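Local coordinates for protein histidine kinase (Methanosarcina mazei, PDB 3LI9) that probably senses extracellular signals through a double-Cache (PDC-fold) domain and relays them across the membrane to a kinase that autophosphorylates on histidine, at residues T100-P105 / V120-S125; T197-S202 / E212-D217; V249-E254 / V264-K269. All blocks are in the same frame, centred on the assembly; numbering follows the deposited sequence.

Contact 1: T100-P105 / V120-S125; sequences TGRFVP and VHYDSS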
loop_
_atom_site.group_PDB
_atom_site.type_symbol
_atom_site.label_atom_id
_atom_site.label_comp_id
_atom_site.label_asym_id
_atom_site.label_seq_id
_atom_site.Cartn_x
_atom_site.Cartn_y
_atom_site.Cartn_z
ATOM N N THR A 100 24.685 3.671 -13.518
ATOM C CA THR A 100 24.474 5.132 -13.657
ATOM C C THR A 100 25.238 5.916 -12.571
ATOM O O THR A 100 25.530 7.086 -12.736
ATOM C CB THR A 100 22.976 5.535 -13.576
ATOM O OG1 THR A 100 22.528 5.333 -12.224
ATOM C CG2 THR A 100 22.093 4.756 -14.506
ATOM N N GLY A 101 25.474 5.317 -11.392
ATOM C CA GLY A 101 26.074 6.091 -10.298
ATOM C C GLY A 101 24.995 6.930 -9.551
ATOM O O GLY A 101 25.334 7.576 -8.558
ATOM N N ARG A 102 23.753 6.894 -10.017
ATOM C CA ARG A 102 22.639 7.656 -9.368
ATOM C C ARG A 102 22.484 7.135 -7.937
ATOM O O ARG A 102 22.746 5.926 -7.708
ATOM C CB ARG A 102 21.302 7.517 -10.087
ATOM C CG ARG A 102 21.315 8.274 -11.455
ATOM C CD ARG A 102 20.106 8.070 -12.329
ATOM N NE ARG A 102 18.844 8.491 -11.696
ATOM C CZ ARG A 102 17.694 8.444 -12.300
ATOM N NH1 ARG A 102 17.705 8.048 -13.586
ATOM N NH2 ARG A 102 16.544 8.757 -11.666
ATOM N N PHE A 103 22.124 7.999 -6.997
ATOM C CA PHE A 103 21.884 7.494 -5.605
ATOM C C PHE A 103 20.508 6.876 -5.534
ATOM O O PHE A 103 19.512 7.576 -5.458
ATOM C CB PHE A 103 22.012 8.646 -4.588
ATOM C CG PHE A 103 22.214 8.194 -3.168
ATOM C CD1 PHE A 103 23.032 7.096 -2.857
ATOM C CD2 PHE A 103 21.553 8.876 -2.123
ATOM C CE1 PHE A 103 23.240 6.716 -1.572
ATOM C CE2 PHE A 103 21.752 8.445 -0.784
ATOM C CZ PHE A 103 22.597 7.363 -0.518
ATOM N N VAL A 104 20.471 5.520 -5.574
ATOM C CA VAL A 104 19.214 4.763 -5.637
ATOM C C VAL A 104 19.226 3.575 -4.641
ATOM O O VAL A 104 18.872 2.444 -5.003
ATOM C CB VAL A 104 18.900 4.286 -7.091
ATOM C CG1 VAL A 104 18.415 5.523 -7.985
ATOM C CG2 VAL A 104 20.100 3.544 -7.704
ATOM N N PRO A 105 19.642 3.827 -3.396
ATOM C CA PRO A 105 19.806 2.674 -2.467
ATOM C C PRO A 105 18.448 2.079 -2.012
ATOM O O PRO A 105 17.570 2.820 -1.538
ATOM C CB PRO A 105 20.608 3.265 -1.306
ATOM C CG PRO A 105 20.110 4.779 -1.258
ATOM C CD PRO A 105 19.960 5.124 -2.760
ATOM N N VAL A 120 15.535 -0.741 -9.045
ATOM C CA VAL A 120 15.462 -1.082 -10.505
ATOM C C VAL A 120 14.177 -0.439 -11.035
ATOM O O VAL A 120 13.193 -0.187 -10.265
ATOM C CB VAL A 120 15.587 -2.644 -10.799
ATOM C CG1 VAL A 120 15.591 -2.886 -12.268
ATOM C CG2 VAL A 120 16.918 -3.167 -10.342
ATOM N N HIS A 121 14.163 -0.093 -12.339
ATOM C CA HIS A 121 12.933 0.434 -12.971
ATOM C C HIS A 121 12.489 1.803 -12.513
ATOM O O HIS A 121 11.317 2.196 -12.670
ATOM C CB HIS A 121 11.780 -0.556 -12.806
ATOM C CG HIS A 121 12.096 -1.937 -13.313
ATOM N ND1 HIS A 121 12.780 -2.161 -14.488
ATOM C CD2 HIS A 121 11.806 -3.164 -12.807
ATOM C CE1 HIS A 121 12.927 -3.460 -14.672
ATOM N NE2 HIS A 121 12.341 -4.093 -13.668
ATOM N N TYR A 122 13.405 2.569 -11.911
ATOM C CA TYR A 122 13.002 3.864 -11.440
ATOM C C TYR A 122 12.646 4.818 -12.616
ATOM O O TYR A 122 11.908 5.810 -12.464
ATOM C CB TYR A 122 14.104 4.437 -10.537
ATOM C CG TYR A 122 15.489 4.254 -11.020
ATOM C CD1 TYR A 122 16.036 5.122 -11.967
ATOM C CD2 TYR A 122 16.288 3.211 -10.525
ATOM C CE1 TYR A 122 17.334 4.928 -12.405
ATOM C CE2 TYR A 122 17.586 3.037 -10.927
ATOM C CZ TYR A 122 18.097 3.901 -11.871
ATOM O OH TYR A 122 19.349 3.725 -12.311
ATOM N N ASP A 123 13.209 4.526 -13.773
ATOM C CA ASP A 123 12.894 5.340 -14.939
ATOM C C ASP A 123 11.493 5.053 -15.497
ATOM O O ASP A 123 10.940 5.886 -16.225
ATOM C CB ASP A 123 13.956 5.136 -16.013
ATOM C CG ASP A 123 15.203 5.978 -15.770
ATOM O OD1 ASP A 123 15.227 6.887 -14.898
ATOM O OD2 ASP A 123 16.191 5.738 -16.483
ATOM N N SER A 124 10.901 3.907 -15.167
ATOM C CA SER A 124 9.567 3.582 -15.701
ATOM C C SER A 124 8.450 3.217 -14.693
ATOM O O SER A 124 7.255 3.375 -15.013
ATOM C CB SER A 124 9.722 2.466 -16.737
ATOM O OG SER A 124 10.180 1.285 -16.084
ATOM N N SER A 125 8.775 2.743 -13.500
ATOM C CA SER A 125 7.703 2.310 -12.577
ATOM C C SER A 125 7.027 3.429 -11.808
ATOM O O SER A 125 7.655 4.394 -11.442
ATOM C CB SER A 125 8.217 1.290 -11.568
ATOM O OG SER A 125 8.668 0.130 -12.262
#

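Contact 2: T197-S202 / E212-D217; sequences TGIFLS and EKSLSD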
loop_
_atom_site.group_PDB
_atom_site.type_symbol
_atom_site.label_atom_id
_atom_site.label_comp_id
_atom_site.label_asym_id
_atom_site.label_seq_id
_atom_site.Cartn_x
_atom_site.Cartn_y
_atom_site.Cartn_z
ATOM N N THR A 197 -8.380 -0.347 -6.589
ATOM C CA THR A 197 -8.915 -0.942 -7.841
ATOM C C THR A 197 -9.608 -2.270 -7.568
ATOM O O THR A 197 -9.908 -2.997 -8.499
ATOM C CB THR A 197 -7.812 -1.139 -8.907
ATOM O OG1 THR A 197 -6.758 -2.011 -8.393
ATOM C CG2 THR A 197 -7.190 0.226 -9.315
ATOM N N GLY A 198 -9.921 -2.572 -6.300
ATOM C CA GLY A 198 -10.774 -3.682 -5.982
ATOM C C GLY A 198 -10.032 -5.006 -5.858
ATOM O O GLY A 198 -10.704 -6.031 -5.693
ATOM N N ILE A 199 -8.696 -4.979 -5.847
ATOM C CA ILE A 199 -7.953 -6.261 -5.701
ATOM C C ILE A 199 -7.988 -6.767 -4.258
ATOM O O ILE A 199 -7.751 -5.989 -3.297
ATOM C CB ILE A 199 -6.481 -6.034 -6.029
ATOM C CG1 ILE A 199 -6.321 -5.531 -7.478
ATOM C CG2 ILE A 199 -5.690 -7.334 -5.842
ATOM C CD1 ILE A 199 -6.720 -6.631 -8.536
ATOM N N PHE A 200 -8.265 -8.061 -4.076
ATOM C CA PHE A 200 -8.290 -8.592 -2.726
ATOM C C PHE A 200 -6.979 -8.454 -2.038
ATOM O O PHE A 200 -5.947 -8.886 -2.559
ATOM C CB PHE A 200 -8.715 -10.120 -2.704
ATOM C CG PHE A 200 -10.183 -10.325 -3.041
ATOM C CD1 PHE A 200 -11.119 -10.389 -2.025
ATOM C CD2 PHE A 200 -10.564 -10.496 -4.365
ATOM C CE1 PHE A 200 -12.527 -10.556 -2.266
ATOM C CE2 PHE A 200 -11.979 -10.659 -4.659
ATOM C CZ PHE A 200 -12.928 -10.671 -3.623
ATOM N N LEU A 201 -7.030 -7.931 -0.807
ATOM C CA LEU A 201 -5.808 -7.933 0.014
ATOM C C LEU A 201 -5.884 -9.106 1.047
ATOM O O LEU A 201 -4.914 -9.356 1.793
ATOM C CB LEU A 201 -5.711 -6.658 0.856
ATOM C CG LEU A 201 -5.701 -5.441 -0.135
ATOM C CD1 LEU A 201 -5.499 -4.173 0.609
ATOM C CD2 LEU A 201 -4.716 -5.599 -1.294
ATOM N N SER A 202 -7.085 -9.714 1.171
ATOM C CA SER A 202 -7.298 -10.810 2.146
ATOM C C SER A 202 -8.510 -11.587 1.650
ATOM O O SER A 202 -9.307 -11.061 0.854
ATOM C CB SER A 202 -7.645 -10.293 3.556
ATOM O OG SER A 202 -8.850 -9.529 3.595
ATOM N N GLU A 212 -4.640 -11.110 -6.714
ATOM C CA GLU A 212 -4.840 -11.747 -8.022
ATOM C C GLU A 212 -6.171 -11.403 -8.638
ATOM O O GLU A 212 -6.227 -11.067 -9.822
ATOM C CB GLU A 212 -4.612 -13.264 -7.974
ATOM C CG GLU A 212 -3.167 -13.682 -7.593
ATOM C CD GLU A 212 -2.110 -13.203 -8.638
ATOM O OE1 GLU A 212 -2.492 -12.771 -9.736
ATOM O OE2 GLU A 212 -0.885 -13.228 -8.348
ATOM N N LYS A 213 -7.226 -11.401 -7.860
ATOM C CA LYS A 213 -8.538 -11.178 -8.421
ATOM C C LYS A 213 -9.041 -9.830 -7.916
ATOM O O LYS A 213 -8.675 -9.434 -6.817
ATOM C CB LYS A 213 -9.485 -12.250 -7.909
ATOM C CG LYS A 213 -10.932 -12.070 -8.495
ATOM C CD LYS A 213 -11.753 -13.359 -8.317
ATOM C CE LYS A 213 -11.014 -14.608 -8.855
ATOM N NZ LYS A 213 -11.316 -14.813 -10.301
ATOM N N SER A 214 -9.861 -9.142 -8.696
ATOM C CA SER A 214 -10.517 -7.938 -8.260
ATOM C C SER A 214 -12.046 -8.095 -8.227
ATOM O O SER A 214 -12.622 -8.959 -8.918
ATOM C CB SER A 214 -10.215 -6.827 -9.296
ATOM O OG SER A 214 -10.981 -5.683 -8.959
ATOM N N LEU A 215 -12.699 -7.319 -7.375
ATOM C CA LEU A 215 -14.155 -7.243 -7.382
ATOM C C LEU A 215 -14.650 -6.988 -8.781
ATOM O O LEU A 215 -15.722 -7.490 -9.155
ATOM C CB LEU A 215 -14.662 -6.113 -6.467
ATOM C CG LEU A 215 -14.432 -6.411 -4.996
ATOM C CD1 LEU A 215 -14.855 -5.200 -4.126
ATOM C CD2 LEU A 215 -15.179 -7.593 -4.547
ATOM N N SER A 216 -13.921 -6.203 -9.560
ATOM C CA SER A 216 -14.478 -5.863 -10.870
ATOM C C SER A 216 -14.512 -7.101 -11.789
ATOM O O SER A 216 -15.102 -7.039 -12.854
ATOM C CB SER A 216 -13.724 -4.672 -11.526
ATOM O OG SER A 216 -12.396 -5.023 -11.760
ATOM N N ASP A 217 -13.895 -8.216 -11.371
ATOM C CA ASP A 217 -13.884 -9.475 -12.141
ATOM C C ASP A 217 -15.124 -10.360 -11.952
ATOM O O ASP A 217 -15.238 -11.426 -12.582
ATOM C CB ASP A 217 -12.672 -10.346 -11.740
ATOM C CG ASP A 217 -11.339 -9.749 -12.170
ATOM O OD1 ASP A 217 -11.304 -9.187 -13.288
ATOM O OD2 ASP A 217 -10.321 -9.882 -11.401
#

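Contact 3: V249-E254 / V264-K269; sequences VIMFYE and VLVVPK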
loop_
_atom_site.group_PDB
_atom_site.type_symbol
_atom_site.label_atom_id
_atom_site.label_comp_id
_atom_site.label_asym_id
_atom_site.label_seq_id
_atom_site.Cartn_x
_atom_site.Cartn_y
_atom_site.Cartn_z
ATOM N N VAL A 249 -27.087 -11.619 0.472
ATOM C CA VAL A 249 -25.982 -11.206 1.381
ATOM C C VAL A 249 -25.866 -9.741 1.082
ATOM O O VAL A 249 -26.140 -9.284 -0.029
ATOM C CB VAL A 249 -24.544 -11.891 1.140
ATOM C CG1 VAL A 249 -24.537 -13.384 1.598
ATOM C CG2 VAL A 249 -24.113 -11.767 -0.281
ATOM N N ILE A 250 -25.468 -8.979 2.090
ATOM C CA ILE A 250 -25.252 -7.576 1.877
ATOM C C ILE A 250 -23.750 -7.369 2.033
ATOM O O ILE A 250 -23.193 -7.913 2.980
ATOM C CB ILE A 250 -25.937 -6.786 2.982
ATOM C CG1 ILE A 250 -27.454 -7.096 2.963
ATOM C CG2 ILE A 250 -25.820 -5.276 2.701
ATOM C CD1 ILE A 250 -28.055 -6.826 4.270
HETATM N N MSE A 251 -23.156 -6.615 1.123
HETATM C CA MSE A 251 -21.716 -6.303 1.246
HETATM C C MSE A 251 -21.703 -4.821 1.653
HETATM O O MSE A 251 -22.118 -3.944 0.840
HETATM C CB MSE A 251 -21.087 -6.633 -0.094
HETATM C CG MSE A 251 -19.961 -5.819 -0.535
HETATM SE SE MSE A 251 -19.227 -6.567 -2.197
HETATM C CE MSE A 251 -19.588 -8.328 -1.847
ATOM N N PHE A 252 -21.142 -4.550 2.842
ATOM C CA PHE A 252 -20.949 -3.203 3.328
ATOM C C PHE A 252 -19.491 -2.808 3.077
ATOM O O PHE A 252 -18.582 -3.608 3.408
ATOM C CB PHE A 252 -21.184 -3.098 4.785
ATOM C CG PHE A 252 -22.589 -3.446 5.219
ATOM C CD1 PHE A 252 -23.515 -2.421 5.393
ATOM C CD2 PHE A 252 -22.905 -4.765 5.518
ATOM C CE1 PHE A 252 -24.850 -2.771 5.846
ATOM C CE2 PHE A 252 -24.185 -5.116 5.990
ATOM C CZ PHE A 252 -25.139 -4.121 6.118
ATOM N N TYR A 253 -19.277 -1.699 2.394
ATOM C CA TYR A 253 -17.870 -1.346 2.097
ATOM C C TYR A 253 -17.645 0.082 2.594
ATOM O O TYR A 253 -18.495 0.981 2.402
ATOM C CB TYR A 253 -17.510 -1.478 0.640
ATOM C CG TYR A 253 -18.534 -0.856 -0.321
ATOM C CD1 TYR A 253 -18.404 0.451 -0.758
ATOM C CD2 TYR A 253 -19.683 -1.596 -0.681
ATOM C CE1 TYR A 253 -19.375 1.009 -1.634
ATOM C CE2 TYR A 253 -20.660 -1.033 -1.518
ATOM C CZ TYR A 253 -20.513 0.212 -1.986
ATOM O OH TYR A 253 -21.547 0.712 -2.804
ATOM N N GLU A 254 -16.477 0.318 3.216
ATOM C CA GLU A 254 -16.189 1.678 3.751
ATOM C C GLU A 254 -14.745 1.982 3.440
ATOM O O GLU A 254 -13.863 1.127 3.536
ATOM C CB GLU A 254 -16.421 1.744 5.266
ATOM C CG GLU A 254 -17.910 1.729 5.664
ATOM C CD GLU A 254 -18.606 2.993 5.236
ATOM O OE1 GLU A 254 -17.983 4.017 4.937
ATOM O OE2 GLU A 254 -19.843 2.926 5.193
ATOM N N VAL A 264 -14.468 -4.366 3.628
ATOM C CA VAL A 264 -15.774 -4.910 3.215
ATOM C C VAL A 264 -16.251 -5.937 4.230
ATOM O O VAL A 264 -15.521 -6.872 4.629
ATOM C CB VAL A 264 -15.680 -5.558 1.807
ATOM C CG1 VAL A 264 -17.083 -6.002 1.337
ATOM C CG2 VAL A 264 -15.089 -4.610 0.819
ATOM N N LEU A 265 -17.476 -5.771 4.701
ATOM C CA LEU A 265 -18.080 -6.772 5.554
ATOM C C LEU A 265 -19.186 -7.456 4.743
ATOM O O LEU A 265 -19.994 -6.754 4.069
ATOM C CB LEU A 265 -18.820 -6.121 6.737
ATOM C CG LEU A 265 -18.215 -5.825 8.061
ATOM C CD1 LEU A 265 -19.331 -5.255 8.989
ATOM C CD2 LEU A 265 -17.496 -7.025 8.666
ATOM N N VAL A 266 -19.216 -8.784 4.797
ATOM C CA VAL A 266 -20.209 -9.525 4.002
ATOM C C VAL A 266 -21.135 -10.221 5.023
ATOM O O VAL A 266 -20.676 -10.977 5.868
ATOM C CB VAL A 266 -19.557 -10.578 3.084
ATOM C CG1 VAL A 266 -20.608 -11.433 2.365
ATOM C CG2 VAL A 266 -18.633 -9.914 2.041
ATOM N N VAL A 267 -22.423 -9.870 4.987
ATOM C CA VAL A 267 -23.345 -10.298 6.017
ATOM C C VAL A 267 -24.586 -10.909 5.329
ATOM O O VAL A 267 -25.203 -10.242 4.492
ATOM C CB VAL A 267 -23.915 -9.093 6.765
ATOM C CG1 VAL A 267 -24.772 -9.578 7.878
ATOM C CG2 VAL A 267 -22.819 -8.199 7.377
ATOM N N PRO A 268 -24.929 -12.121 5.717
ATOM C CA PRO A 268 -26.133 -12.787 5.224
ATOM C C PRO A 268 -27.335 -12.024 5.783
ATOM O O PRO A 268 -27.458 -11.872 7.013
ATOM C CB PRO A 268 -26.043 -14.168 5.855
ATOM C CG PRO A 268 -24.617 -14.347 6.203
ATOM C CD PRO A 268 -24.181 -12.980 6.641
ATOM N N LYS A 269 -28.180 -11.520 4.897
ATOM C CA LYS A 269 -29.260 -10.656 5.305
ATOM C C LYS A 269 -30.171 -11.319 6.309
ATOM O O LYS A 269 -30.583 -10.695 7.304
ATOM C CB LYS A 269 -30.068 -10.225 4.095
ATOM C CG LYS A 269 -31.248 -9.283 4.433
ATOM C CD LYS A 269 -31.740 -8.607 3.121
ATOM C CE LYS A 269 -32.744 -7.469 3.401
ATOM N NZ LYS A 269 -33.213 -6.765 2.117
#

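Contact 1: T100-P105 / V120-S125
Tyr-122 meets Arg-102 and Val-104 in the first PDC (Cache) module, the one farther from the chain termini and so probably distal to the membrane. Residues 100-105 lead into strand 105-108 of its antiparallel sheet, and residues 120-125 link strand 115-118 to helix 126-134. The Tyr-122 ring lies between the two loops, with its CG between the backbone N and the carbonyl carbon (chi1 43°). Over one face comes Val-104 CG1, a CH-pi contact 4.1 Å from the centroid of the Tyr-122 ring and 16° off the normal. Arg-102 meets the ring differently, at its edge: Tyr-122 CE1 points at a face of the guanidinium, 3.4 Å from Arg-102 NH1, with the two planes 67° apart. This is an edge-on approach, not a stack. The same nitrogen forms a salt bridge to Asp-123, NH1 of Arg-102 lying 3.0 Å from OD1 of Asp-123, on the syn side of OD1, with the carboxylate turned well out of the guanidinium plane. Bonds from NE to the carbonyl O of Tyr-79 and from NH1 to Asp-123 hold the flat group at two of its nitrogens; the ion pair of NH2 with Glu-80 is long and weak. At the far end of the ring Tyr-122 OH and Thr-100 OG1 approach tip to tip at 3.6 Å. They do not bond to each other; both are bound by Asp-98, Tyr-122 OH at OD2 and Thr-100 OG1 at OD1. Tyr-122 also packs on Tyr-127 and Tyr-128 of helix 126-134. Thr-100 OG1 also closes an ST turn, accepting the backbone N-H of Arg-102 at 3.0 Å.

Contact 2: T197-S202 / E212-D217
Phe-200 turns the edge of its ring, at CD2, toward the backbone of Lys-213, with Phe-200 CD2 3.3 Å from Lys-213 O. CG of Phe-200 stands anti to its carbonyl carbon (chi1 -71°), and the ring reaches on to Leu-215, whose side chain it crosses at about a right angle; CZ of Phe-200 is 3.9 Å from CD2 of Leu-215. Phe-192 and Trp-209 also meet this ring, while Leu-215 packs on Ile-223, Ala-227 and Ile-230 of helix 221-231. Beside the Phe-200/Leu-215 pair, Ile-199 brings its CD1 to 3.6 Å from Ser-214 CB. The backbones are joined by two bonds around these side chains: Phe-200 N donates to Lys-213 O at 3.1 Å, and Leu-215 N to Gly-198 O at 2.9 Å, the latter from above the carbonyl plane. Ser-214 is the polar anchor. Its OG, anti to the backbone N (chi1 173°), gives its proton to a lone pair of Thr-197 O at 2.9 Å and accepts from both Ser-216 N and Ser-216 OG. Gly-198 brings its backbone right up to this hydroxyl. Asp-217 OD2 takes the Ser-214 N-H at 2.8 Å, from above the carboxylate plane. The arrangement is an isolated beta bridge, Ile-199 with Ser-214, followed by an ST turn at the start of 3-10 segment 215-217, in the long connection between strand 190-194 and helix 221-231 of the second PDC module.

Contact 3: V249-E254 / V264-K269
Val-249 to Tyr-253 run antiparallel to Val-264 to Pro-268, the strand axes 4.5 Å apart at closest approach and 160° apart in direction. Ile-250 with Val-267 and Phe-252 with Leu-265 are the hydrogen-bonded pairs, each joined in both directions; the shortest of the four bonds runs from Ile-250 N to Val-267 O at 2.7 Å. At the non-hydrogen-bonded pairs Val-249 with Pro-268, Met-251 with Val-266 and Tyr-253 with Val-264, CA-H groups point at carbonyl oxygens of the adjacent hydrogen-bonded pairs, as with Val-264 CA to Phe-252 O at 3.1 Å. The two strands form the beta hairpin at the middle of the four-stranded antiparallel sheet of the second PDC module, flanked by strands 190-194 and 236-241. On the Met-251 face, the selenomethionine chain crosses Val-264 diagonally, and its CG presses to 3.4 Å from Val-264 CG1, tighter than usual van der Waals contact; Met-251 CG also sits off a staggered position (chi1 147°). Tyr-253 shares this face, setting its CB against Val-264 CG2 and sending its hydroxyl to Asp-229 of helix 221-231. On the other face Phe-252 meets Val-267 with the rim of its ring, CE2 of Phe-252 lying 3.6 Å from CG2 of Val-267. Ile-250 CG2 lies over a face of the same ring, offset toward the rim. The other branch of Ile-250 ends in CD1, 4.0 Å from Lys-269 CB and equally near Lys-269 CG. Beyond that point the lysine chain runs extended to a salt bridge between NZ and Glu-239 of the edge strand 236-241.

How the contacts relate
From the N terminus, helix 13-48 leads into the first PDC module, where contact 1 closes a loop around the hairpin of strands 105-108 and 115-118, just before helix 126-134. The chain then enters the second module. Contact 2 closes a short loop inside the connection from strand 190-194 to helix 221-231, and contact 3 zips up the hairpin of strands 248-256 and 261-268. All three follow in series; none nests or crosses. Contacts 2 and 3 are neighbours, centres about 16 Å apart, and Phe-192 touches side chains of both. Contact 1 lies across the chain's centre from contact 3, their centres about 43 Å apart.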